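Kinesin-like protein Nod (Drosophila melanogaster, PDB 3DC4) binds and hydrolyses ATP and binds microtubules through this kinesin motor domain, and is required for segregation of non-exchange chromosomes in meiosis. Local coordinates at residues 134-139 with 150-155; 185-190 with 196-201; 221-226 with 293-298. One frame throughout, in Å; residues are numbered along the deposited sequence.

Interaction 1: residues 134-139 with 150-155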
ATOM      1  N   ASP A 134       6.767  10.830 -10.563  1.00 22.20           N
ATOM      2  CA  ASP A 134       7.599  10.031 -11.461  1.00 22.05           C
ATOM      3  C   ASP A 134       6.798   9.394 -12.596  1.00 21.33           C
ATOM      4  O   ASP A 134       7.334   9.132 -13.673  1.00 21.69           O
ATOM      5  CB  ASP A 134       8.354   8.948 -10.674  1.00 25.26           C
ATOM      6  CG  ASP A 134       9.512   9.518  -9.860  1.00 28.57           C
ATOM      7  OD1 ASP A 134      10.334  10.264 -10.438  1.00 28.60           O
ATOM      8  OD2 ASP A 134       9.609   9.221  -8.647  1.00 24.99           O
ATOM      9  N   ILE A 135       5.517   9.137 -12.350  1.00 22.09           N
ATOM     10  CA  ILE A 135       4.651   8.558 -13.366  1.00 21.57           C
ATOM     11  C   ILE A 135       4.458   9.585 -14.480  1.00 22.81           C
ATOM     12  O   ILE A 135       4.615   9.265 -15.659  1.00 23.84           O
ATOM     13  CB  ILE A 135       3.285   8.175 -12.771  1.00 21.74           C
ATOM     14  CG1 ILE A 135       3.452   6.957 -11.855  1.00 21.72           C
ATOM     15  CG2 ILE A 135       2.279   7.873 -13.883  1.00 20.81           C
ATOM     16  CD1 ILE A 135       2.217   6.631 -11.049  1.00 21.56           C
ATOM     17  N   PHE A 136       4.135  10.820 -14.108  1.00 23.29           N
ATOM     18  CA  PHE A 136       3.935  11.873 -15.098  1.00 25.77           C
ATOM     19  C   PHE A 136       5.211  12.086 -15.904  1.00 28.85           C
ATOM     20  O   PHE A 136       5.181  12.160 -17.133  1.00 29.30           O
ATOM     21  CB  PHE A 136       3.552  13.203 -14.430  1.00 27.23           C
ATOM     22  CG  PHE A 136       2.125  13.269 -13.935  1.00 25.27           C
ATOM     23  CD1 PHE A 136       1.091  12.649 -14.630  1.00 26.72           C
ATOM     24  CD2 PHE A 136       1.812  14.014 -12.803  1.00 25.96           C
ATOM     25  CE1 PHE A 136      -0.233  12.772 -14.202  1.00 27.77           C
ATOM     26  CE2 PHE A 136       0.491  14.143 -12.369  1.00 25.90           C
ATOM     27  CZ  PHE A 136      -0.531  13.523 -13.069  1.00 25.19           C
ATOM     28  N   GLU A 137       6.334  12.186 -15.201  1.00 31.56           N
ATOM     29  CA  GLU A 137       7.618  12.413 -15.849  1.00 34.69           C
ATOM     30  C   GLU A 137       7.939  11.375 -16.920  1.00 35.57           C
ATOM     31  O   GLU A 137       8.322  11.720 -18.038  1.00 36.15           O
ATOM     32  CB  GLU A 137       8.723  12.436 -14.794  1.00 37.50           C
ATOM     33  CG  GLU A 137      10.109  12.666 -15.351  1.00 42.35           C
ATOM     34  CD  GLU A 137      11.120  12.914 -14.254  1.00 46.22           C
ATOM     35  OE1 GLU A 137      10.953  13.905 -13.511  1.00 47.93           O
ATOM     36  OE2 GLU A 137      12.075  12.117 -14.132  1.00 48.06           O
ATOM     37  N   ARG A 138       7.776  10.102 -16.580  1.00 35.94           N
ATOM     38  CA  ARG A 138       8.063   9.033 -17.527  1.00 38.82           C
ATOM     39  C   ARG A 138       7.042   8.967 -18.654  1.00 39.63           C
ATOM     40  O   ARG A 138       7.367   8.571 -19.771  1.00 40.23           O
ATOM     41  CB  ARG A 138       8.131   7.696 -16.795  1.00 40.40           C
ATOM     42  CG  ARG A 138       9.227   7.654 -15.753  1.00 42.24           C
ATOM     43  CD  ARG A 138       9.261   6.318 -15.053  1.00 45.04           C
ATOM     44  NE  ARG A 138      10.314   6.262 -14.048  1.00 47.22           N
ATOM     45  CZ  ARG A 138      10.558   5.203 -13.287  1.00 48.55           C
ATOM     46  NH1 ARG A 138       9.822   4.109 -13.418  1.00 51.28           N
ATOM     47  NH2 ARG A 138      11.535   5.236 -12.394  1.00 50.40           N
ATOM     48  N   VAL A 139       5.805   9.350 -18.359  1.00 40.02           N
ATOM     49  CA  VAL A 139       4.760   9.351 -19.373  1.00 41.75           C
ATOM     50  C   VAL A 139       5.027  10.469 -20.375  1.00 43.38           C
ATOM     51  O   VAL A 139       4.788  10.309 -21.569  1.00 43.73           O
ATOM     52  CB  VAL A 139       3.359   9.560 -18.747  1.00 40.20           C
ATOM     53  CG1 VAL A 139       2.345   9.895 -19.829  1.00 41.04           C
ATOM     54  CG2 VAL A 139       2.926   8.298 -18.006  1.00 39.47           C
ATOM     55  N   ILE A 150      -1.383   7.691 -23.130  1.00 38.64           N
ATOM     56  CA  ILE A 150      -1.640   7.232 -21.773  1.00 35.35           C
ATOM     57  C   ILE A 150      -2.390   8.300 -20.998  1.00 32.89           C
ATOM     58  O   ILE A 150      -2.126   9.487 -21.155  1.00 31.75           O
ATOM     59  CB  ILE A 150      -0.318   6.939 -21.026  1.00 37.36           C
ATOM     60  CG1 ILE A 150       0.525   5.934 -21.812  1.00 38.77           C
ATOM     61  CG2 ILE A 150      -0.622   6.425 -19.631  1.00 37.12           C
ATOM     62  CD1 ILE A 150      -0.146   4.596 -22.028  1.00 39.43           C
ATOM     63  N   GLN A 151      -3.342   7.876 -20.177  1.00 29.66           N
ATOM     64  CA  GLN A 151      -4.087   8.812 -19.349  1.00 28.88           C
ATOM     65  C   GLN A 151      -4.019   8.315 -17.918  1.00 25.62           C
ATOM     66  O   GLN A 151      -4.057   7.110 -17.676  1.00 24.51           O
ATOM     67  CB  GLN A 151      -5.539   8.916 -19.807  1.00 31.45           C
ATOM     68  CG  GLN A 151      -5.679   9.511 -21.202  1.00 38.43           C
ATOM     69  CD  GLN A 151      -7.110   9.845 -21.537  1.00 41.75           C
ATOM     70  OE1 GLN A 151      -7.955   8.957 -21.673  1.00 46.17           O
ATOM     71  NE2 GLN A 151      -7.399  11.132 -21.659  1.00 43.08           N
ATOM     72  N   VAL A 152      -3.929   9.248 -16.980  1.00 23.99           N
ATOM     73  CA  VAL A 152      -3.819   8.915 -15.566  1.00 21.74           C
ATOM     74  C   VAL A 152      -5.052   9.328 -14.770  1.00 23.11           C
ATOM     75  O   VAL A 152      -5.633  10.389 -15.005  1.00 23.53           O
ATOM     76  CB  VAL A 152      -2.579   9.598 -14.951  1.00 20.26           C
ATOM     77  CG1 VAL A 152      -2.312   9.052 -13.555  1.00 20.43           C
ATOM     78  CG2 VAL A 152      -1.383   9.392 -15.855  1.00 20.13           C
ATOM     79  N   TYR A 153      -5.451   8.477 -13.831  1.00 21.77           N
ATOM     80  CA  TYR A 153      -6.615   8.744 -12.999  1.00 20.64           C
ATOM     81  C   TYR A 153      -6.349   8.301 -11.571  1.00 21.26           C
ATOM     82  O   TYR A 153      -5.349   7.640 -11.289  1.00 19.29           O
ATOM     83  CB  TYR A 153      -7.842   7.984 -13.518  1.00 20.80           C
ATOM     84  CG  TYR A 153      -8.175   8.227 -14.973  1.00 22.42           C
ATOM     85  CD1 TYR A 153      -7.475   7.573 -15.991  1.00 23.96           C
ATOM     86  CD2 TYR A 153      -9.185   9.117 -15.330  1.00 23.28           C
ATOM     87  CE1 TYR A 153      -7.775   7.802 -17.334  1.00 24.26           C
ATOM     88  CE2 TYR A 153      -9.490   9.357 -16.664  1.00 24.23           C
ATOM     89  CZ  TYR A 153      -8.784   8.698 -17.662  1.00 25.07           C
ATOM     90  OH  TYR A 153      -9.080   8.955 -18.982  1.00 25.61           O
ATOM     91  N   ALA A 154      -7.254   8.671 -10.676  1.00 20.87           N
ATOM     92  CA  ALA A 154      -7.139   8.288  -9.279  1.00 21.57           C
ATOM     93  C   ALA A 154      -8.521   7.917  -8.759  1.00 22.43           C
ATOM     94  O   ALA A 154      -9.515   8.543  -9.123  1.00 22.79           O
ATOM     95  CB  ALA A 154      -6.568   9.441  -8.456  1.00 23.48           C
ATOM     96  N   SER A 155      -8.577   6.871  -7.940  1.00 20.53           N
ATOM     97  CA  SER A 155      -9.811   6.444  -7.302  1.00 21.35           C
ATOM     98  C   SER A 155      -9.494   6.439  -5.812  1.00 22.05           C
ATOM     99  O   SER A 155      -8.335   6.282  -5.424  1.00 20.74           O
ATOM    100  CB  SER A 155     -10.258   5.056  -7.788  1.00 20.53           C
ATOM    101  OG  SER A 155      -9.289   4.045  -7.584  1.00 22.92           O
TER
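Phe136 and Val152 meet at an oblique angle: ring carbon CE1 of Phe136 lies 3.9 Å from Val152 CG2 and 4.0 Å from Val152 CB, so one corner of the ring rests against a single branch of the valine and its root. The first torsion of Phe136 (chi1 -75°) sets CG beside the backbone N and opposite the carbonyl carbon. This accounts for the reach of a residue whose CB does not itself aim at the strand, since the ring carries the contact across. In Val152, CG2 is likewise the methyl beside the backbone N (chi1 -169° places CG1 opposite that N), and it is the branch that does the touching. The same CG2 also faces Ile135, whose CG2 lies 4.4 Å away, a looser approach.

One helical turn beyond Ile135, Val139 crosses Ile150 at a slant. Here Val139 CG1 comes to 4.2 Å from Ile150 CB, thus meeting the base of the isoleucine, while the end of Ile150 leads off. The CA atoms of Val139 and Ile150 are 7.2 Å apart, whereas those of Phe136 and Val152 are 8.3 Å apart, so the backbones are closer at the Val139 pair.

Buried Val152 and Ile135 mark the inner part of this patch, and both also touch Ile226 of strand 220-229. Phe136 packs on Leu189 as well, while Arg138 forms a salt bridge with Asp88 of helix 84-92. Helix 127-141 therefore lies between helix 84-92 and the central sheet of the motor domain.

Interaction 2: residues 185-190 with 196-201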
ATOM      1  N   THR A 185     -15.686   5.550  -9.459  1.00 44.49           N
ATOM      2  CA  THR A 185     -15.167   6.756 -10.086  1.00 39.83           C
ATOM      3  C   THR A 185     -13.660   6.996 -10.062  1.00 35.69           C
ATOM      4  O   THR A 185     -13.018   6.986  -9.010  1.00 33.38           O
ATOM      5  CB  THR A 185     -15.896   8.008  -9.531  1.00 40.26           C
ATOM      6  OG1 THR A 185     -15.082   9.171  -9.713  1.00 39.41           O
ATOM      7  CG2 THR A 185     -16.224   7.834  -8.072  1.00 42.14           C
ATOM      8  N   CYS A 186     -13.110   7.202 -11.254  1.00 32.08           N
ATOM      9  CA  CYS A 186     -11.695   7.484 -11.437  1.00 30.13           C
ATOM     10  C   CYS A 186     -11.628   8.924 -11.930  1.00 29.02           C
ATOM     11  O   CYS A 186     -12.125   9.233 -13.017  1.00 28.77           O
ATOM     12  CB  CYS A 186     -11.097   6.552 -12.494  1.00 29.11           C
ATOM     13  SG  CYS A 186     -11.080   4.811 -12.037  1.00 31.10           S
ATOM     14  N   LEU A 187     -11.043   9.814 -11.134  1.00 27.53           N
ATOM     15  CA  LEU A 187     -10.945  11.216 -11.536  1.00 27.02           C
ATOM     16  C   LEU A 187      -9.617  11.468 -12.240  1.00 26.80           C
ATOM     17  O   LEU A 187      -8.583  10.928 -11.854  1.00 26.02           O
ATOM     18  CB  LEU A 187     -11.085  12.140 -10.316  1.00 27.09           C
ATOM     19  CG  LEU A 187     -12.398  12.042  -9.532  1.00 26.98           C
ATOM     20  CD1 LEU A 187     -12.363  13.004  -8.345  1.00 29.71           C
ATOM     21  CD2 LEU A 187     -13.572  12.374 -10.448  1.00 31.21           C
ATOM     22  N   PRO A 188      -9.636  12.292 -13.297  1.00 27.22           N
ATOM     23  CA  PRO A 188      -8.448  12.637 -14.087  1.00 27.09           C
ATOM     24  C   PRO A 188      -7.298  13.240 -13.279  1.00 26.64           C
ATOM     25  O   PRO A 188      -7.522  13.974 -12.319  1.00 26.85           O
ATOM     26  CB  PRO A 188      -8.998  13.633 -15.110  1.00 27.42           C
ATOM     27  CG  PRO A 188     -10.406  13.164 -15.300  1.00 27.45           C
ATOM     28  CD  PRO A 188     -10.842  12.907 -13.885  1.00 26.70           C
ATOM     29  N   LEU A 189      -6.070  12.921 -13.669  1.00 26.95           N
ATOM     30  CA  LEU A 189      -4.893  13.471 -13.007  1.00 27.96           C
ATOM     31  C   LEU A 189      -3.948  14.022 -14.062  1.00 28.73           C
ATOM     32  O   LEU A 189      -3.515  13.300 -14.963  1.00 28.02           O
ATOM     33  CB  LEU A 189      -4.162  12.406 -12.185  1.00 26.52           C
ATOM     34  CG  LEU A 189      -4.864  11.896 -10.923  1.00 26.70           C
ATOM     35  CD1 LEU A 189      -3.899  11.014 -10.143  1.00 25.85           C
ATOM     36  CD2 LEU A 189      -5.319  13.073 -10.068  1.00 26.29           C
ATOM     37  N   HIS A 190      -3.640  15.309 -13.953  1.00 30.48           N
ATOM     38  CA  HIS A 190      -2.740  15.967 -14.895  1.00 31.82           C
ATOM     39  C   HIS A 190      -1.598  16.656 -14.158  1.00 31.97           C
ATOM     40  O   HIS A 190      -0.600  17.034 -14.769  1.00 33.27           O
ATOM     41  CB  HIS A 190      -3.516  16.993 -15.729  1.00 33.30           C
ATOM     42  CG  HIS A 190      -4.560  16.387 -16.614  1.00 34.58           C
ATOM     43  ND1 HIS A 190      -4.250  15.678 -17.754  1.00 35.22           N
ATOM     44  CD2 HIS A 190      -5.909  16.365 -16.513  1.00 35.78           C
ATOM     45  CE1 HIS A 190      -5.364  15.246 -18.318  1.00 35.17           C
ATOM     46  NE2 HIS A 190      -6.386  15.648 -17.584  1.00 36.65           N
ATOM     47  N   HIS A 196      -4.179  16.624  -5.114  1.00 26.04           N
ATOM     48  CA  HIS A 196      -4.591  17.331  -3.915  1.00 27.61           C
ATOM     49  C   HIS A 196      -6.116  17.402  -3.847  1.00 27.47           C
ATOM     50  O   HIS A 196      -6.705  17.214  -2.783  1.00 26.21           O
ATOM     51  CB  HIS A 196      -3.983  18.733  -3.904  1.00 29.70           C
ATOM     52  CG  HIS A 196      -4.295  19.511  -2.667  1.00 34.28           C
ATOM     53  ND1 HIS A 196      -5.563  19.967  -2.377  1.00 36.53           N
ATOM     54  CD2 HIS A 196      -3.512  19.894  -1.631  1.00 34.04           C
ATOM     55  CE1 HIS A 196      -5.548  20.598  -1.217  1.00 34.19           C
ATOM     56  NE2 HIS A 196      -4.315  20.568  -0.742  1.00 36.50           N
ATOM     57  N   HIS A 197      -6.756  17.654  -4.986  1.00 28.49           N
ATOM     58  CA  HIS A 197      -8.213  17.737  -5.029  1.00 29.86           C
ATOM     59  C   HIS A 197      -8.881  16.424  -4.627  1.00 29.42           C
ATOM     60  O   HIS A 197      -9.755  16.414  -3.758  1.00 29.69           O
ATOM     61  CB  HIS A 197      -8.680  18.136  -6.433  1.00 33.41           C
ATOM     62  CG  HIS A 197     -10.165  18.065  -6.624  1.00 36.56           C
ATOM     63  ND1 HIS A 197     -11.043  18.858  -5.920  1.00 38.18           N
ATOM     64  CD2 HIS A 197     -10.924  17.291  -7.437  1.00 38.30           C
ATOM     65  CE1 HIS A 197     -12.282  18.579  -6.292  1.00 38.90           C
ATOM     66  NE2 HIS A 197     -12.236  17.632  -7.211  1.00 38.69           N
ATOM     67  N   ILE A 198      -8.473  15.319  -5.252  1.00 27.86           N
ATOM     68  CA  ILE A 198      -9.079  14.027  -4.940  1.00 28.35           C
ATOM     69  C   ILE A 198      -8.842  13.612  -3.493  1.00 27.68           C
ATOM     70  O   ILE A 198      -9.714  13.003  -2.869  1.00 28.54           O
ATOM     71  CB  ILE A 198      -8.586  12.889  -5.898  1.00 28.53           C
ATOM     72  CG1 ILE A 198      -7.162  12.450  -5.551  1.00 30.14           C
ATOM     73  CG2 ILE A 198      -8.666  13.354  -7.340  1.00 29.94           C
ATOM     74  CD1 ILE A 198      -7.106  11.172  -4.713  1.00 27.28           C
ATOM     75  N   LEU A 199      -7.674  13.942  -2.949  1.00 27.82           N
ATOM     76  CA  LEU A 199      -7.378  13.585  -1.565  1.00 27.28           C
ATOM     77  C   LEU A 199      -8.213  14.415  -0.601  1.00 29.69           C
ATOM     78  O   LEU A 199      -8.705  13.908   0.407  1.00 28.48           O
ATOM     79  CB  LEU A 199      -5.892  13.780  -1.258  1.00 28.57           C
ATOM     80  CG  LEU A 199      -4.947  12.769  -1.903  1.00 28.29           C
ATOM     81  CD1 LEU A 199      -3.512  13.087  -1.514  1.00 27.22           C
ATOM     82  CD2 LEU A 199      -5.330  11.362  -1.437  1.00 30.54           C
ATOM     83  N   GLU A 200      -8.374  15.694  -0.923  1.00 30.53           N
ATOM     84  CA  GLU A 200      -9.157  16.594  -0.090  1.00 34.01           C
ATOM     85  C   GLU A 200     -10.631  16.197  -0.167  1.00 33.54           C
ATOM     86  O   GLU A 200     -11.324  16.118   0.851  1.00 32.27           O
ATOM     87  CB  GLU A 200      -8.978  18.040  -0.566  1.00 38.28           C
ATOM     88  CG  GLU A 200      -9.714  19.077   0.266  1.00 42.94           C
ATOM     89  CD  GLU A 200      -9.531  20.486  -0.276  1.00 47.20           C
ATOM     90  OE1 GLU A 200      -8.383  20.985  -0.264  1.00 48.20           O
ATOM     91  OE2 GLU A 200     -10.533  21.095  -0.719  1.00 49.00           O
ATOM     92  N   LEU A 201     -11.102  15.941  -1.384  1.00 34.19           N
ATOM     93  CA  LEU A 201     -12.489  15.544  -1.598  1.00 34.85           C
ATOM     94  C   LEU A 201     -12.783  14.238  -0.874  1.00 35.16           C
ATOM     95  O   LEU A 201     -13.776  14.123  -0.153  1.00 36.03           O
ATOM     96  CB  LEU A 201     -12.761  15.372  -3.094  1.00 36.66           C
ATOM     97  CG  LEU A 201     -14.125  14.800  -3.491  1.00 37.39           C
ATOM     98  CD1 LEU A 201     -15.229  15.786  -3.128  1.00 37.79           C
ATOM     99  CD2 LEU A 201     -14.137  14.515  -4.981  1.00 37.15           C
TER
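Ile198 takes a first torsion of 75°, which wedges CG1 between its backbone N and carbonyl carbon and turns CG2, opposite the carbonyl carbon, toward Leu187. The second torsion, 99°, is away from the staggered values, which may reflect the packing around it. Leu187 in turn holds CG beside its backbone N (chi1 -60°), and its branch CD1 settles 3.8 Å from Ile198 CG2. The two side chains run past each other in opposite senses, and Ile198 CG2 also comes to 4.0 Å from Leu187 CB.

Leu201, one turn along the helix, meets the same leucine at about a right angle: its CD2 stands 4.1 Å from Leu187 CD1. Leu187 CD1 thus touches both Ile198 and Leu201. On the other flank, Leu189 CD2 approaches Ile198 CG2 at 4.3 Å, so CG2 in turn serves both Leu187 and Leu189.

The backbone amides of Leu187 and Leu189 are engaged by Ala154 and Val152 of strand 151-160, and Ile198 also touches Val224 of strand 220-229. The contact thus joins helix 192-204 of the kinesin motor domain to a short strand at the sheet's edge, away from the nucleotide site. Toward the helix, the closest approach of each of the three residue pairs is methyl to methyl. Van der Waals fit and burial of apolar surface, without any directional bond, therefore hold helix 192-204 against residues 187-189.

Interaction 3: residues 221-226 with 293-298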
ATOM      1  N   HIS A 221     -10.179   1.596   6.449  1.00 28.58           N
ATOM      2  CA  HIS A 221      -9.033   1.429   5.557  1.00 26.98           C
ATOM      3  C   HIS A 221      -9.187   2.325   4.342  1.00 25.36           C
ATOM      4  O   HIS A 221     -10.304   2.574   3.886  1.00 23.53           O
ATOM      5  CB  HIS A 221      -8.927  -0.024   5.096  1.00 28.60           C
ATOM      6  CG  HIS A 221      -9.051  -1.012   6.209  1.00 30.96           C
ATOM      7  ND1 HIS A 221      -8.094  -1.153   7.190  1.00 31.59           N
ATOM      8  CD2 HIS A 221     -10.042  -1.880   6.519  1.00 32.94           C
ATOM      9  CE1 HIS A 221      -8.490  -2.069   8.057  1.00 32.04           C
ATOM     10  NE2 HIS A 221      -9.669  -2.524   7.674  1.00 33.18           N
ATOM     11  N   ALA A 222      -8.069   2.818   3.822  1.00 22.74           N
ATOM     12  CA  ALA A 222      -8.107   3.673   2.642  1.00 21.41           C
ATOM     13  C   ALA A 222      -7.294   3.072   1.515  1.00 21.84           C
ATOM     14  O   ALA A 222      -6.214   2.521   1.735  1.00 18.61           O
ATOM     15  CB  ALA A 222      -7.594   5.057   2.977  1.00 20.31           C
ATOM     16  N   ILE A 223      -7.828   3.188   0.305  1.00 20.33           N
ATOM     17  CA  ILE A 223      -7.165   2.667  -0.875  1.00 20.56           C
ATOM     18  C   ILE A 223      -7.216   3.707  -1.984  1.00 21.59           C
ATOM     19  O   ILE A 223      -8.260   3.913  -2.611  1.00 22.83           O
ATOM     20  CB  ILE A 223      -7.848   1.383  -1.368  1.00 21.26           C
ATOM     21  CG1 ILE A 223      -7.817   0.334  -0.248  1.00 23.44           C
ATOM     22  CG2 ILE A 223      -7.145   0.862  -2.619  1.00 21.42           C
ATOM     23  CD1 ILE A 223      -8.805  -0.810  -0.421  1.00 27.47           C
ATOM     24  N   VAL A 224      -6.102   4.394  -2.200  1.00 19.23           N
ATOM     25  CA  VAL A 224      -6.034   5.386  -3.261  1.00 19.31           C
ATOM     26  C   VAL A 224      -5.268   4.706  -4.381  1.00 18.69           C
ATOM     27  O   VAL A 224      -4.147   4.228  -4.193  1.00 19.16           O
ATOM     28  CB  VAL A 224      -5.295   6.663  -2.814  1.00 21.19           C
ATOM     29  CG1 VAL A 224      -5.172   7.623  -3.981  1.00 19.64           C
ATOM     30  CG2 VAL A 224      -6.055   7.325  -1.682  1.00 22.84           C
ATOM     31  N   THR A 225      -5.891   4.640  -5.545  1.00 16.73           N
ATOM     32  CA  THR A 225      -5.274   3.988  -6.680  1.00 17.17           C
ATOM     33  C   THR A 225      -4.991   4.924  -7.833  1.00 19.49           C
ATOM     34  O   THR A 225      -5.865   5.674  -8.275  1.00 20.02           O
ATOM     35  CB  THR A 225      -6.161   2.841  -7.193  1.00 17.54           C
ATOM     36  OG1 THR A 225      -6.265   1.841  -6.177  1.00 21.80           O
ATOM     37  CG2 THR A 225      -5.576   2.222  -8.455  1.00 15.83           C
ATOM     38  N   ILE A 226      -3.746   4.877  -8.293  1.00 18.21           N
ATOM     39  CA  ILE A 226      -3.323   5.659  -9.436  1.00 18.40           C
ATOM     40  C   ILE A 226      -3.500   4.706 -10.611  1.00 19.94           C
ATOM     41  O   ILE A 226      -2.869   3.647 -10.661  1.00 19.45           O
ATOM     42  CB  ILE A 226      -1.846   6.074  -9.316  1.00 18.04           C
ATOM     43  CG1 ILE A 226      -1.695   7.101  -8.193  1.00 17.85           C
ATOM     44  CG2 ILE A 226      -1.347   6.638 -10.642  1.00 19.23           C
ATOM     45  CD1 ILE A 226      -0.261   7.595  -7.989  1.00 19.49           C
ATOM     46  N   THR A 293      -9.284  -7.978  -0.201  1.00 23.97           N
ATOM     47  CA  THR A 293      -8.819  -8.849  -1.272  1.00 23.87           C
ATOM     48  C   THR A 293      -9.795  -8.893  -2.446  1.00 24.76           C
ATOM     49  O   THR A 293      -9.437  -9.317  -3.544  1.00 25.01           O
ATOM     50  CB  THR A 293      -8.546 -10.285  -0.752  1.00 24.50           C
ATOM     51  OG1 THR A 293      -9.650 -10.739   0.041  1.00 24.27           O
ATOM     52  CG2 THR A 293      -7.273 -10.307   0.086  1.00 25.88           C
ATOM     53  N   THR A 294     -11.027  -8.455  -2.211  1.00 24.71           N
ATOM     54  CA  THR A 294     -12.030  -8.421  -3.264  1.00 26.19           C
ATOM     55  C   THR A 294     -11.788  -7.172  -4.113  1.00 25.78           C
ATOM     56  O   THR A 294     -11.715  -7.247  -5.339  1.00 26.91           O
ATOM     57  CB  THR A 294     -13.456  -8.384  -2.667  1.00 26.64           C
ATOM     58  OG1 THR A 294     -13.711  -9.616  -1.979  1.00 27.77           O
ATOM     59  CG2 THR A 294     -14.497  -8.210  -3.764  1.00 27.67           C
ATOM     60  N   VAL A 295     -11.637  -6.027  -3.454  1.00 26.41           N
ATOM     61  CA  VAL A 295     -11.382  -4.772  -4.155  1.00 27.74           C
ATOM     62  C   VAL A 295     -10.064  -4.833  -4.925  1.00 27.12           C
ATOM     63  O   VAL A 295      -9.958  -4.305  -6.032  1.00 28.81           O
ATOM     64  CB  VAL A 295     -11.330  -3.590  -3.170  1.00 29.84           C
ATOM     65  CG1 VAL A 295     -10.930  -2.314  -3.906  1.00 30.17           C
ATOM     66  CG2 VAL A 295     -12.691  -3.415  -2.510  1.00 28.44           C
ATOM     67  N   LEU A 296      -9.061  -5.488  -4.349  1.00 25.81           N
ATOM     68  CA  LEU A 296      -7.763  -5.584  -5.003  1.00 24.39           C
ATOM     69  C   LEU A 296      -7.611  -6.875  -5.814  1.00 23.90           C
ATOM     70  O   LEU A 296      -6.509  -7.236  -6.207  1.00 21.94           O
ATOM     71  CB  LEU A 296      -6.644  -5.492  -3.953  1.00 25.47           C
ATOM     72  CG  LEU A 296      -6.623  -4.226  -3.082  1.00 28.12           C
ATOM     73  CD1 LEU A 296      -5.531  -4.339  -2.033  1.00 27.23           C
ATOM     74  CD2 LEU A 296      -6.398  -2.993  -3.961  1.00 27.52           C
ATOM     75  N   GLN A 297      -8.719  -7.559  -6.079  1.00 25.73           N
ATOM     76  CA  GLN A 297      -8.683  -8.812  -6.828  1.00 25.74           C
ATOM     77  C   GLN A 297      -7.954  -8.710  -8.163  1.00 24.41           C
ATOM     78  O   GLN A 297      -7.153  -9.581  -8.503  1.00 25.80           O
ATOM     79  CB  GLN A 297     -10.101  -9.314  -7.077  1.00 28.97           C
ATOM     80  CG  GLN A 297     -10.146 -10.735  -7.593  1.00 32.71           C
ATOM     81  CD  GLN A 297     -11.557 -11.199  -7.838  1.00 35.63           C
ATOM     82  OE1 GLN A 297     -12.457 -10.893  -7.059  1.00 38.15           O
ATOM     83  NE2 GLN A 297     -11.761 -11.945  -8.919  1.00 36.68           N
ATOM     84  N   ALA A 298      -8.235  -7.652  -8.918  1.00 24.88           N
ATOM     85  CA  ALA A 298      -7.603  -7.453 -10.216  1.00 25.55           C
ATOM     86  C   ALA A 298      -6.112  -7.173 -10.084  1.00 25.70           C
ATOM     87  O   ALA A 298      -5.358  -7.355 -11.036  1.00 25.61           O
ATOM     88  CB  ALA A 298      -8.284  -6.306 -10.963  1.00 25.22           C
TER
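Ile223 buries the most surface here, 51 Å², and does so against Leu296 and Val295, which give up 32 and 24 Å². The contact belongs to the core of the kinesin motor fold, a P-loop NTPase domain in which a central mixed sheet has helices packed on both faces. Ile223 lies on strand 220-229; Val295 ends helix 291-295 and Leu296 follows it, the first residue to leave helical backbone angles.

The two branches of Ile223 divide the work. CG2, set opposite the backbone N, meets Leu296 CD2 at 4.1 Å, the two side chains slanting across one another. The longer branch lies beside the backbone N (chi1 -59°) and runs out nearly extended through chi2 of 162°, bringing CD1 to 4.4 Å from Val295 CG1. Val295 aims its CB at the strand, whereas Leu296 gets there by its outer atoms. The backbones stay well separated, with 9.2 Å between the CA atoms of Ile223 and Val295, so the side chains bridge the whole gap and the contact is purely apolar.

Ile223 also touches Ile159 and Val240, so its strand is an inner one, and its side chain lies among those of the neighbouring strands 151-160 and 234-241. The adjacent Val224 packs instead on Leu128 of helix 127-141, evidence that the strand is covered from both sides. The side chain of Ile223 is about 12 Å from the bound magnesium ion and about 14 Å from ADP, and so is in contact with neither.

Where the helix runs out, a backbone hydrogen bond runs from Gln297 N to Thr294 O, 3.1 Å long.

All three contacts rest on one mixed sheet and are apolar, but they differ in depth. Interaction 3 is wholly buried, with its centre about 9 Å from that of the chain; interactions 1 and 2, whose centres lie at about 17 and 18 Å, are only partly buried. Strand 151-160, which carries one side of interaction 1, pairs with strand 187-188 of interaction 2 and with strand 220-229 of interaction 3, and so ties the three together. Helices 127-141 and 192-204 both reach Val224, whereas residues 293-298 pack on the other side of strand 220-229. Interaction 1 alone uses an aromatic ring; the others rely on aliphatic branches.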